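Local coordinates for protein purine nucleoside phosphorylase (PDB 1ODK) that probably catalyses the phosphate-dependent cleavage of purine nucleosides to the free base and a pentose 1-phosphate, working as a hexamer, at residues B[11-14]-B[15-19]; B[127-131]-B[132-136]; B[223-226]-B[227-231]. All blocks are in the same frame, centred on the assembly; numbering follows the deposited sequence.

Contact 1 (B[11-14]-B[15-19]); sequences GDVA and ERVLL
Val17 sets its CG2 methyl against the carbonyl oxygen of Ala14, with CG2 3.5 Å from Ala14 O. The same methyl meets the side chain of Val13, whose CG1 lies 4.1 Å from Val17 CG2, and the two valines cross at about a right angle. Both reach this place from the same first torsion. In each, CG1 is anti to the backbone N (chi1 -179° in Val13, -168° in Val17), which leaves CG2 beside the N, but the contact uses CG1 of the first and CG2 of the second. The touch is a light apolar one across the bend by which the chain enters its first strand. Beta-branched residues suit both places, since they are at ease with extended backbone and keep their methyls close to the main chain.

Ala14 is buried, and its small methyl packs on Pro57 while its N donates to Ser59 OG. Arg16 turns away from the preceding loop, and its guanidinium NE bonds to Val232 O while NH1 makes a salt bridge to the C-terminal carboxylate of Val235. Strand 16-20 runs parallel to its sheet neighbours 56-61 and 84-93, sharing backbone hydrogen bonds with Ser59 on one and with Val84 and Val86 on the other. Leu18 packs against helix 214-233, and Leu19 against helix 67-79.

Contact 2 (B[127-131]-B[132-136]); sequences PVPDP and EVFRA
A helix N-cap joined to a hydrophobic staple starts helix 131-144, with Asp130 capping Val133 and Pro129 packing on Phe134. The capping bond runs from Val133 N to Asp130 OD2, 3.1 Å long. The carboxylate oxygen is met on its anti side, with the donor 21° out of the carboxylate plane. Asp130 carries CG anti to its own N (chi1 168°), which puts the carboxylate beside its own carbonyl carbon and OD2 forward toward the first turn, where it also lies against Val133 CG2 at 3.5 Å. Aspartate suits the place: its short acid reaches an amide of the first turn that has no helical carbonyl to bond to, and its negative charge would probably be favoured by the positive end of the helix dipole.

The backbone takes over at once. Phe134 N bonds to Asp130 O at 3.0 Å, and Arg135 N to Pro131 O at 2.9 Å. Proline is apt at the first helical position, since it has no N-H to leave without a partner.

This end of the helix faces a second subunit: Arg135 forms a salt bridge with Glu142 of that subunit and a cation-pi contact with its Trp138, while Phe134 packs on the other copy's Phe134. The staple joins the residue before the cap to the first turn, with Pro129 CG approaching the Phe134 ring obliquely and lying 3.7 Å from Phe134 CB.

Contact 3 (B[223-226]-B[227-231]); sequences RMVE and VALEA
Four backbone bonds join the two segments as i to i+4 pairs: Val227 N to Arg223 O, Ala228 N to Met224 O, Leu229 N to Val225 O and Glu230 N to Glu226 O. The shortest is Leu229 N to Val225 O, at 2.8 Å.

Apolar contact follows the same spacing. The Val225 and Leu229 side chains run alongside each other in the same direction, with Val225 CG1 3.7 Å from Leu229 CD1. Leu229 sets CG beside its own N (chi1 -73°), which leans the branch back over the preceding turn and brings CG to 3.3 Å from Val225 O. This is one face of helix 214-233, the C-terminal helix of the phosphorylase fold, and both residues pack on Phe33 of helix 23-33. An alanine at Leu229 is likely to open a gap beside Val225 CG1 and leave Phe33 less well covered. Small Ala228 lets the helix approach strand 84-93 at Val86 and Val88.

The charged residues pair outside the segments. Glu226 OE2 hydrogen-bonds with Tyr146 OH and forms a salt bridge with Arg222; Glu230 OE1 hydrogen-bonds with Tyr53 OH and forms a salt bridge with Lys54. Glu230, bent at chi2, rests its CG 3.2 Å from Glu226 O.

In the fold
From the N terminus, contact 1 comes first, in the bend that leads the chain into strand 16-20. Contact 2 follows more than a hundred residues later, where a loop turns into helix 131-144, and contact 3 lies inside the last helix, 214-233. Each closes only a few residues of chain, and the three run in series, neither nesting nor crossing. Contacts 1 and 2 do not touch, their centres being about 18 Å apart. Contact 3 meets both: Leu18 CD1 lies 3.7 Å from Leu229 CD2, and Ala136 CB 3.9 Å from Ala231 O. The C-terminal helix therefore links strand 16-20 of contact 1 to the helix of contact 2, which faces a second subunit.

Contact 1 (B[11-14]-B[15-19])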
ATOM      1  N   GLY B  11      32.783   9.407  26.055  1.00 31.78           N
ATOM      2  CA  GLY B  11      33.794   8.598  26.720  1.00 25.41           C
ATOM      3  C   GLY B  11      33.257   7.405  27.500  1.00 22.12           C
ATOM      4  O   GLY B  11      33.987   6.451  27.765  1.00 22.43           O
ATOM      5  N   ASP B  12      31.980   7.452  27.865  1.00 20.51           N
ATOM      6  CA  ASP B  12      31.354   6.374  28.632  1.00 19.76           C
ATOM      7  C   ASP B  12      31.084   5.084  27.862  1.00 18.58           C
ATOM      8  O   ASP B  12      31.114   4.000  28.440  1.00 17.05           O
ATOM      9  CB  ASP B  12      30.016   6.835  29.215  1.00 18.96           C
ATOM     10  CG  ASP B  12      30.165   7.934  30.234  1.00 24.83           C
ATOM     11  OD1 ASP B  12      31.170   7.926  30.975  1.00 25.09           O
ATOM     12  OD2 ASP B  12      29.262   8.797  30.303  1.00 31.74           O
ATOM     13  N   VAL B  13      30.806   5.207  26.569  1.00 16.56           N
ATOM     14  CA  VAL B  13      30.467   4.053  25.740  1.00 15.16           C
ATOM     15  C   VAL B  13      31.620   3.484  24.922  1.00 14.45           C
ATOM     16  O   VAL B  13      32.349   4.220  24.263  1.00 16.78           O
ATOM     17  CB  VAL B  13      29.306   4.418  24.784  1.00 16.79           C
ATOM     18  CG1 VAL B  13      28.921   3.217  23.932  1.00 15.41           C
ATOM     19  CG2 VAL B  13      28.111   4.924  25.603  1.00 14.63           C
ATOM     20  N   ALA B  14      31.767   2.164  24.958  1.00 13.83           N
ATOM     21  CA  ALA B  14      32.829   1.492  24.216  1.00 13.98           C
ATOM     22  C   ALA B  14      32.431   1.314  22.756  1.00 13.39           C
ATOM     23  O   ALA B  14      31.267   1.483  22.392  1.00 14.21           O
ATOM     24  CB  ALA B  14      33.121   0.128  24.838  1.00 12.35           C
ATOM     25  N   GLU B  15      33.403   0.974  21.917  1.00 12.88           N
ATOM     26  CA  GLU B  15      33.119   0.760  20.505  1.00 16.47           C
ATOM     27  C   GLU B  15      32.266  -0.488  20.311  1.00 16.04           C
ATOM     28  O   GLU B  15      31.449  -0.550  19.391  1.00 17.47           O
ATOM     29  CB  GLU B  15      34.419   0.617  19.710  1.00 17.22           C
ATOM     30  CG  GLU B  15      35.154   1.922  19.489  1.00 26.01           C
ATOM     31  CD  GLU B  15      36.363   1.761  18.583  1.00 30.93           C
ATOM     32  OE1 GLU B  15      36.995   2.788  18.257  1.00 39.52           O
ATOM     33  OE2 GLU B  15      36.682   0.615  18.195  1.00 32.61           O
ATOM     34  N   ARG B  16      32.468  -1.477  21.179  1.00 14.11           N
ATOM     35  CA  ARG B  16      31.731  -2.736  21.117  1.00 16.13           C
ATOM     36  C   ARG B  16      30.622  -2.719  22.159  1.00 14.92           C
ATOM     37  O   ARG B  16      30.878  -2.493  23.343  1.00 12.93           O
ATOM     38  CB  ARG B  16      32.682  -3.910  21.370  1.00 17.02           C
ATOM     39  CG  ARG B  16      33.821  -3.976  20.364  1.00 17.58           C
ATOM     40  CD  ARG B  16      34.814  -5.088  20.672  1.00 20.75           C
ATOM     41  NE  ARG B  16      35.826  -5.175  19.622  1.00 19.67           N
ATOM     42  CZ  ARG B  16      36.761  -4.255  19.405  1.00 19.69           C
ATOM     43  NH1 ARG B  16      37.633  -4.414  18.417  1.00 24.02           N
ATOM     44  NH2 ARG B  16      36.837  -3.185  20.186  1.00 18.13           N
ATOM     45  N   VAL B  17      29.393  -2.985  21.722  1.00 12.99           N
ATOM     46  CA  VAL B  17      28.246  -2.934  22.625  1.00 12.03           C
ATOM     47  C   VAL B  17      27.254  -4.083  22.464  1.00 11.98           C
ATOM     48  O   VAL B  17      26.942  -4.479  21.343  1.00 12.39           O
ATOM     49  CB  VAL B  17      27.444  -1.626  22.384  1.00 14.81           C
ATOM     50  CG1 VAL B  17      26.434  -1.410  23.503  1.00 14.87           C
ATOM     51  CG2 VAL B  17      28.395  -0.445  22.241  1.00 11.76           C
ATOM     52  N   LEU B  18      26.764  -4.615  23.584  1.00  9.75           N
ATOM     53  CA  LEU B  18      25.745  -5.663  23.543  1.00 11.11           C
ATOM     54  C   LEU B  18      24.430  -4.930  23.816  1.00 12.53           C
ATOM     55  O   LEU B  18      24.388  -4.017  24.645  1.00 10.95           O
ATOM     56  CB  LEU B  18      25.966  -6.731  24.620  1.00 10.84           C
ATOM     57  CG  LEU B  18      27.208  -7.629  24.553  1.00 19.28           C
ATOM     58  CD1 LEU B  18      26.939  -8.897  25.361  1.00 14.37           C
ATOM     59  CD2 LEU B  18      27.544  -7.987  23.119  1.00 16.87           C
ATOM     60  N   LEU B  19      23.366  -5.333  23.125  1.00 12.17           N
ATOM     61  CA  LEU B  19      22.067  -4.691  23.270  1.00  9.03           C
ATOM     62  C   LEU B  19      20.939  -5.587  23.776  1.00 10.56           C
ATOM     63  O   LEU B  19      20.144  -6.097  22.983  1.00 12.90           O
ATOM     64  CB  LEU B  19      21.633  -4.090  21.924  1.00 12.54           C
ATOM     65  CG  LEU B  19      22.531  -3.020  21.297  1.00 15.09           C
ATOM     66  CD1 LEU B  19      22.030  -2.658  19.903  1.00 12.60           C
ATOM     67  CD2 LEU B  19      22.551  -1.791  22.187  1.00 16.03           C
TER

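Contact 2 (B[127-131]-B[132-136])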
ATOM      1  N   PRO B 127      16.503  -6.219   5.678  1.00  8.95           N
ATOM      2  CA  PRO B 127      17.349  -5.957   6.848  1.00  9.63           C
ATOM      3  C   PRO B 127      18.297  -7.119   7.102  1.00  7.90           C
ATOM      4  O   PRO B 127      17.848  -8.242   7.318  1.00  9.04           O
ATOM      5  CB  PRO B 127      16.339  -5.798   7.988  1.00  8.44           C
ATOM      6  CG  PRO B 127      15.079  -5.319   7.277  1.00  9.67           C
ATOM      7  CD  PRO B 127      15.076  -6.178   6.032  1.00  5.66           C
ATOM      8  N   VAL B 128      19.597  -6.844   7.064  1.00 10.73           N
ATOM      9  CA  VAL B 128      20.612  -7.863   7.311  1.00 12.49           C
ATOM     10  C   VAL B 128      21.718  -7.314   8.210  1.00  9.15           C
ATOM     11  O   VAL B 128      21.993  -6.118   8.224  1.00 11.14           O
ATOM     12  CB  VAL B 128      21.256  -8.379   5.991  1.00 11.90           C
ATOM     13  CG1 VAL B 128      20.237  -9.181   5.193  1.00 12.34           C
ATOM     14  CG2 VAL B 128      21.782  -7.214   5.169  1.00  9.80           C
ATOM     15  N   PRO B 129      22.356  -8.190   8.991  1.00 11.25           N
ATOM     16  CA  PRO B 129      23.433  -7.760   9.887  1.00  9.05           C
ATOM     17  C   PRO B 129      24.687  -7.428   9.082  1.00 11.17           C
ATOM     18  O   PRO B 129      24.722  -7.616   7.862  1.00 12.25           O
ATOM     19  CB  PRO B 129      23.639  -8.982  10.775  1.00  8.90           C
ATOM     20  CG  PRO B 129      23.369 -10.123   9.812  1.00  8.55           C
ATOM     21  CD  PRO B 129      22.112  -9.639   9.107  1.00  8.02           C
ATOM     22  N   ASP B 130      25.705  -6.908   9.756  1.00 11.44           N
ATOM     23  CA  ASP B 130      26.965  -6.628   9.082  1.00 12.78           C
ATOM     24  C   ASP B 130      27.486  -8.027   8.735  1.00 11.61           C
ATOM     25  O   ASP B 130      27.409  -8.935   9.558  1.00 11.75           O
ATOM     26  CB  ASP B 130      27.941  -5.942  10.032  1.00 11.98           C
ATOM     27  CG  ASP B 130      29.337  -5.896   9.472  1.00 16.96           C
ATOM     28  OD1 ASP B 130      29.563  -5.138   8.504  1.00 14.42           O
ATOM     29  OD2 ASP B 130      30.200  -6.633   9.988  1.00 15.77           O
ATOM     30  N   PRO B 131      28.028  -8.221   7.523  1.00 12.50           N
ATOM     31  CA  PRO B 131      28.504  -9.577   7.228  1.00 15.24           C
ATOM     32  C   PRO B 131      29.569 -10.149   8.163  1.00 12.64           C
ATOM     33  O   PRO B 131      29.483 -11.317   8.551  1.00 16.08           O
ATOM     34  CB  PRO B 131      28.963  -9.485   5.763  1.00 16.14           C
ATOM     35  CG  PRO B 131      29.190  -8.017   5.530  1.00 17.62           C
ATOM     36  CD  PRO B 131      28.113  -7.347   6.339  1.00 15.13           C
ATOM     37  N   GLU B 132      30.553  -9.338   8.541  1.00 15.03           N
ATOM     38  CA  GLU B 132      31.613  -9.811   9.431  1.00 19.08           C
ATOM     39  C   GLU B 132      31.074 -10.202  10.809  1.00 16.17           C
ATOM     40  O   GLU B 132      31.436 -11.248  11.352  1.00 15.33           O
ATOM     41  CB  GLU B 132      32.701  -8.744   9.583  1.00 22.34           C
ATOM     42  CG  GLU B 132      33.533  -8.491   8.330  1.00 29.17           C
ATOM     43  CD  GLU B 132      34.321  -9.715   7.881  1.00 38.03           C
ATOM     44  OE1 GLU B 132      34.467 -10.665   8.682  1.00 42.68           O
ATOM     45  OE2 GLU B 132      34.808  -9.720   6.730  1.00 40.88           O
ATOM     46  N   VAL B 133      30.216  -9.359  11.375  1.00 14.80           N
ATOM     47  CA  VAL B 133      29.627  -9.641  12.681  1.00 11.31           C
ATOM     48  C   VAL B 133      28.830 -10.935  12.607  1.00 13.33           C
ATOM     49  O   VAL B 133      28.926 -11.792  13.487  1.00 15.21           O
ATOM     50  CB  VAL B 133      28.689  -8.499  13.135  1.00 12.01           C
ATOM     51  CG1 VAL B 133      27.995  -8.882  14.441  1.00  8.74           C
ATOM     52  CG2 VAL B 133      29.487  -7.217  13.323  1.00 10.59           C
ATOM     53  N   PHE B 134      28.034 -11.065  11.548  1.00 12.55           N
ATOM     54  CA  PHE B 134      27.212 -12.250  11.328  1.00 10.13           C
ATOM     55  C   PHE B 134      28.104 -13.490  11.307  1.00 11.78           C
ATOM     56  O   PHE B 134      27.831 -14.479  11.979  1.00 13.37           O
ATOM     57  CB  PHE B 134      26.471 -12.108   9.994  1.00 11.83           C
ATOM     58  CG  PHE B 134      25.765 -13.351   9.555  1.00 11.80           C
ATOM     59  CD1 PHE B 134      24.679 -13.841  10.271  1.00 11.97           C
ATOM     60  CD2 PHE B 134      26.184 -14.037   8.417  1.00 12.86           C
ATOM     61  CE1 PHE B 134      24.019 -14.994   9.861  1.00 11.22           C
ATOM     62  CE2 PHE B 134      25.526 -15.193   7.999  1.00 11.02           C
ATOM     63  CZ  PHE B 134      24.445 -15.671   8.723  1.00 13.38           C
ATOM     64  N   ARG B 135      29.181 -13.410  10.534  1.00 14.39           N
ATOM     65  CA  ARG B 135      30.135 -14.506  10.404  1.00 16.34           C
ATOM     66  C   ARG B 135      30.751 -14.886  11.753  1.00 14.44           C
ATOM     67  O   ARG B 135      30.876 -16.065  12.077  1.00 14.61           O
ATOM     68  CB  ARG B 135      31.238 -14.094   9.433  1.00 16.55           C
ATOM     69  CG  ARG B 135      32.174 -15.207   9.022  1.00 23.33           C
ATOM     70  CD  ARG B 135      33.269 -14.642   8.141  1.00 24.20           C
ATOM     71  NE  ARG B 135      33.730 -15.610   7.158  1.00 35.90           N
ATOM     72  CZ  ARG B 135      34.638 -15.347   6.226  1.00 36.56           C
ATOM     73  NH1 ARG B 135      35.190 -14.141   6.155  1.00 36.22           N
ATOM     74  NH2 ARG B 135      34.981 -16.284   5.356  1.00 41.07           N
ATOM     75  N   ALA B 136      31.135 -13.879  12.531  1.00 16.55           N
ATOM     76  CA  ALA B 136      31.740 -14.103  13.841  1.00 15.24           C
ATOM     77  C   ALA B 136      30.769 -14.752  14.821  1.00 15.01           C
ATOM     78  O   ALA B 136      31.157 -15.632  15.588  1.00 14.71           O
ATOM     79  CB  ALA B 136      32.261 -12.783  14.411  1.00 13.88           C
TER

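Contact 3 (B[223-226]-B[227-231])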
ATOM      1  N   ARG B 223      24.266 -18.644  27.323  1.00 15.00           N
ATOM      2  CA  ARG B 223      24.954 -19.125  26.126  1.00 15.39           C
ATOM      3  C   ARG B 223      25.015 -18.047  25.051  1.00 16.51           C
ATOM      4  O   ARG B 223      26.049 -17.833  24.415  1.00 14.10           O
ATOM      5  CB  ARG B 223      24.232 -20.350  25.566  1.00 19.94           C
ATOM      6  CG  ARG B 223      24.183 -21.540  26.510  1.00 23.02           C
ATOM      7  CD  ARG B 223      23.291 -22.638  25.946  1.00 25.27           C
ATOM      8  NE  ARG B 223      23.349 -23.852  26.755  1.00 27.62           N
ATOM      9  CZ  ARG B 223      22.704 -24.974  26.461  1.00 28.34           C
ATOM     10  NH1 ARG B 223      21.946 -25.039  25.373  1.00 30.11           N
ATOM     11  NH2 ARG B 223      22.820 -26.033  27.251  1.00 31.52           N
ATOM     12  N   MET B 224      23.887 -17.376  24.848  1.00 14.65           N
ATOM     13  CA  MET B 224      23.793 -16.320  23.853  1.00 15.01           C
ATOM     14  C   MET B 224      24.757 -15.157  24.140  1.00 13.04           C
ATOM     15  O   MET B 224      25.409 -14.640  23.229  1.00 10.38           O
ATOM     16  CB  MET B 224      22.338 -15.841  23.794  1.00 14.11           C
ATOM     17  CG  MET B 224      22.134 -14.388  23.467  1.00 17.43           C
ATOM     18  SD  MET B 224      20.374 -14.053  23.443  1.00 17.70           S
ATOM     19  CE  MET B 224      20.040 -13.659  25.150  1.00 16.59           C
ATOM     20  N   VAL B 225      24.849 -14.751  25.404  1.00 11.08           N
ATOM     21  CA  VAL B 225      25.736 -13.654  25.792  1.00 10.83           C
ATOM     22  C   VAL B 225      27.208 -14.031  25.612  1.00 13.42           C
ATOM     23  O   VAL B 225      28.012 -13.225  25.140  1.00 14.60           O
ATOM     24  CB  VAL B 225      25.486 -13.239  27.264  1.00 11.56           C
ATOM     25  CG1 VAL B 225      26.513 -12.196  27.704  1.00 12.76           C
ATOM     26  CG2 VAL B 225      24.070 -12.674  27.402  1.00 12.17           C
ATOM     27  N   GLU B 226      27.560 -15.256  25.992  1.00 14.88           N
ATOM     28  CA  GLU B 226      28.933 -15.726  25.846  1.00 16.61           C
ATOM     29  C   GLU B 226      29.316 -15.698  24.364  1.00 17.76           C
ATOM     30  O   GLU B 226      30.419 -15.278  24.002  1.00 14.95           O
ATOM     31  CB  GLU B 226      29.068 -17.152  26.385  1.00 21.31           C
ATOM     32  CG  GLU B 226      30.483 -17.709  26.302  1.00 26.51           C
ATOM     33  CD  GLU B 226      30.586 -19.133  26.820  1.00 29.47           C
ATOM     34  OE1 GLU B 226      31.721 -19.647  26.912  1.00 32.46           O
ATOM     35  OE2 GLU B 226      29.538 -19.739  27.131  1.00 27.85           O
ATOM     36  N   VAL B 227      28.405 -16.151  23.506  1.00 15.22           N
ATOM     37  CA  VAL B 227      28.676 -16.153  22.070  1.00 14.07           C
ATOM     38  C   VAL B 227      28.876 -14.726  21.574  1.00 15.99           C
ATOM     39  O   VAL B 227      29.827 -14.438  20.845  1.00 16.32           O
ATOM     40  CB  VAL B 227      27.519 -16.807  21.273  1.00 13.49           C
ATOM     41  CG1 VAL B 227      27.706 -16.560  19.784  1.00 15.13           C
ATOM     42  CG2 VAL B 227      27.486 -18.308  21.542  1.00 16.18           C
ATOM     43  N   ALA B 228      27.985 -13.828  21.982  1.00 13.85           N
ATOM     44  CA  ALA B 228      28.068 -12.435  21.558  1.00 14.00           C
ATOM     45  C   ALA B 228      29.354 -11.747  22.021  1.00 10.34           C
ATOM     46  O   ALA B 228      29.991 -11.038  21.246  1.00 12.28           O
ATOM     47  CB  ALA B 228      26.846 -11.662  22.057  1.00 11.23           C
ATOM     48  N   LEU B 229      29.732 -11.950  23.278  1.00 11.45           N
ATOM     49  CA  LEU B 229      30.945 -11.326  23.809  1.00 13.53           C
ATOM     50  C   LEU B 229      32.163 -11.807  23.034  1.00 13.37           C
ATOM     51  O   LEU B 229      33.011 -11.010  22.627  1.00 15.44           O
ATOM     52  CB  LEU B 229      31.099 -11.647  25.304  1.00 13.09           C
ATOM     53  CG  LEU B 229      30.121 -10.905  26.225  1.00 12.76           C
ATOM     54  CD1 LEU B 229      30.138 -11.518  27.611  1.00 14.75           C
ATOM     55  CD2 LEU B 229      30.493  -9.431  26.286  1.00 11.30           C
ATOM     56  N   GLU B 230      32.243 -13.117  22.829  1.00 14.30           N
ATOM     57  CA  GLU B 230      33.348 -13.701  22.084  1.00 16.68           C
ATOM     58  C   GLU B 230      33.382 -13.160  20.657  1.00 17.33           C
ATOM     59  O   GLU B 230      34.450 -12.875  20.108  1.00 16.30           O
ATOM     60  CB  GLU B 230      33.209 -15.222  22.061  1.00 17.73           C
ATOM     61  CG  GLU B 230      33.474 -15.867  23.404  1.00 20.75           C
ATOM     62  CD  GLU B 230      34.901 -15.643  23.865  1.00 24.13           C
ATOM     63  OE1 GLU B 230      35.101 -15.079  24.959  1.00 23.25           O
ATOM     64  OE2 GLU B 230      35.827 -16.031  23.123  1.00 29.69           O
ATOM     65  N   ALA B 231      32.203 -13.009  20.065  1.00 17.04           N
ATOM     66  CA  ALA B 231      32.083 -12.514  18.701  1.00 15.10           C
ATOM     67  C   ALA B 231      32.537 -11.066  18.509  1.00 15.64           C
ATOM     68  O   ALA B 231      33.255 -10.762  17.552  1.00 16.05           O
ATOM     69  CB  ALA B 231      30.633 -12.673  18.219  1.00 14.65           C
TER